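Local coordinates for BH1328 protein (Bacillus halodurans, PDB 2O5A) that probably silences translation by binding ribosomal protein uL14 on the large subunit and blocking its association with the small subunit, at residues L55-V58 against A59-G63. Residues are numbered along the deposited sequence; the frame is centred on the assembly and turned at random.
Sequences LKKV and AQEQG
The carbonyl oxygen of Val58 takes two backbone N-H groups near the end of helix 45-61. Gln62 N gives it a nearly straight bond of 3.2 Å, with an N-H...O angle of 171°. Glu61 N adds a weak second bond, from three residues on. Lys57 O likewise receives only weak bonds, from Gln60 N and Glu61 N. Just before this, two ordinary helical bonds have the same four-residue spacing as Gln62 N to Val58 O: Ala59 N binds Leu55 O at 2.9 Å, and Gln60 N binds Lys56 O at 3.1 Å. Gly63 then turns to left-handed backbone angles (phi 71°), a region other residues enter less readily.

Two side-chain pairs four residues apart follow. On the exposed side, Lys57 and Glu61 form a long, weak salt bridge, Lys57 NZ to Glu61 OE2 3.4 Å. The lysine chain is extended until its last torsion (chi4 -69°), where it bends to bring NZ to the carboxylate. Lys56, which also rests on Ile66, crosses Gln60 obliquely. Its CG lies 3.7 Å from Gln60 OE1, and its CE is 4.0 Å from Gln60 NE2, so the aliphatic chain passes beside the amide. With an alanine here, the Gln60 amide would probably lose the chain beside it and be freer to turn.

The buried side of the helix faces helix 4-16 and nearby loops. Leu55 packs on Val14 and Leu82, and Ala59 on Leu82 and Ile66. Val58 meets Leu9 and Ala13 of helix 4-16. Val58 CG2 also lies 4.1 Å from Glu61 OE1.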
loop_
_atom_site.group_PDB
_atom_site.type_symbol
_atom_site.label_atom_id
_atom_site.label_comp_id
_atom_site.label_asym_id
_atom_site.label_seq_id
_atom_site.Cartn_x
_atom_site.Cartn_y
_atom_site.Cartn_z
ATOM N N LEU A 55 19.880 -7.699 0.805
ATOM C CA LEU A 55 19.118 -7.797 -0.431
ATOM C C LEU A 55 19.843 -6.989 -1.501
ATOM O O LEU A 55 19.935 -7.408 -2.656
ATOM C CB LEU A 55 17.702 -7.251 -0.230
ATOM C CG LEU A 55 16.555 -8.191 -0.615
ATOM C CD1 LEU A 55 15.224 -7.500 -0.378
ATOM C CD2 LEU A 55 16.694 -8.604 -2.072
ATOM N N LYS A 56 20.359 -5.830 -1.105
ATOM C CA LYS A 56 21.092 -4.967 -2.021
ATOM C C LYS A 56 22.394 -5.656 -2.409
ATOM O O LYS A 56 22.753 -5.722 -3.585
ATOM C CB LYS A 56 21.401 -3.625 -1.354
ATOM C CG LYS A 56 22.286 -2.719 -2.192
ATOM C CD LYS A 56 22.512 -1.372 -1.527
ATOM C CE LYS A 56 23.194 -0.411 -2.487
ATOM N NZ LYS A 56 23.373 0.942 -1.899
ATOM N N LYS A 57 23.093 -6.174 -1.404
ATOM C CA LYS A 57 24.354 -6.867 -1.611
ATOM C C LYS A 57 24.172 -8.038 -2.577
ATOM O O LYS A 57 24.934 -8.188 -3.531
ATOM C CB LYS A 57 24.890 -7.366 -0.266
ATOM C CG LYS A 57 26.278 -7.978 -0.322
ATOM C CD LYS A 57 26.860 -8.126 1.077
ATOM C CE LYS A 57 28.177 -8.880 1.056
ATOM N NZ LYS A 57 27.976 -10.309 0.690
ATOM N N VAL A 58 23.155 -8.857 -2.327
ATOM C CA VAL A 58 22.870 -10.012 -3.177
ATOM C C VAL A 58 22.429 -9.602 -4.581
ATOM O O VAL A 58 22.752 -10.274 -5.562
ATOM C CB VAL A 58 21.770 -10.907 -2.552
ATOM C CG1 VAL A 58 21.146 -11.802 -3.614
ATOM C CG2 VAL A 58 22.368 -11.756 -1.442
ATOM N N ALA A 59 21.694 -8.499 -4.673
ATOM C CA ALA A 59 21.207 -8.011 -5.957
ATOM C C ALA A 59 22.346 -7.565 -6.867
ATOM O O ALA A 59 22.265 -7.702 -8.088
ATOM C CB ALA A 59 20.232 -6.861 -5.741
ATOM N N GLN A 60 23.407 -7.035 -6.269
ATOM C CA GLN A 60 24.554 -6.561 -7.033
ATOM C C GLN A 60 25.518 -7.689 -7.395
ATOM O O GLN A 60 26.375 -7.528 -8.265
ATOM C CB GLN A 60 25.282 -5.469 -6.249
ATOM C CG GLN A 60 24.405 -4.260 -5.960
ATOM C CD GLN A 60 25.060 -3.266 -5.024
ATOM O OE1 GLN A 60 25.413 -3.602 -3.895
ATOM N NE2 GLN A 60 25.222 -2.033 -5.488
ATOM N N GLU A 61 25.376 -8.826 -6.721
ATOM C CA GLU A 61 26.221 -9.984 -6.998
ATOM C C GLU A 61 25.658 -10.682 -8.229
ATOM O O GLU A 61 26.384 -11.001 -9.170
ATOM C CB GLU A 61 26.202 -10.976 -5.831
ATOM C CG GLU A 61 26.626 -10.419 -4.487
ATOM C CD GLU A 61 26.636 -11.488 -3.410
ATOM O OE1 GLU A 61 25.817 -12.426 -3.499
ATOM O OE2 GLU A 61 27.455 -11.389 -2.472
ATOM N N GLN A 62 24.349 -10.910 -8.203
ATOM C CA GLN A 62 23.647 -11.578 -9.291
ATOM C C GLN A 62 23.494 -10.635 -10.481
ATOM O O GLN A 62 23.041 -11.039 -11.552
ATOM C CB GLN A 62 22.268 -12.035 -8.809
ATOM C CG GLN A 62 21.835 -13.404 -9.319
ATOM C CD GLN A 62 22.847 -14.490 -9.001
ATOM O OE1 GLN A 62 23.463 -14.490 -7.934
ATOM N NE2 GLN A 62 23.012 -15.433 -9.921
ATOM N N GLY A 63 23.874 -9.376 -10.280
ATOM C CA GLY A 63 23.779 -8.393 -11.344
ATOM C C GLY A 63 22.355 -7.991 -11.677
ATOM O O GLY A 63 21.994 -7.874 -12.847
#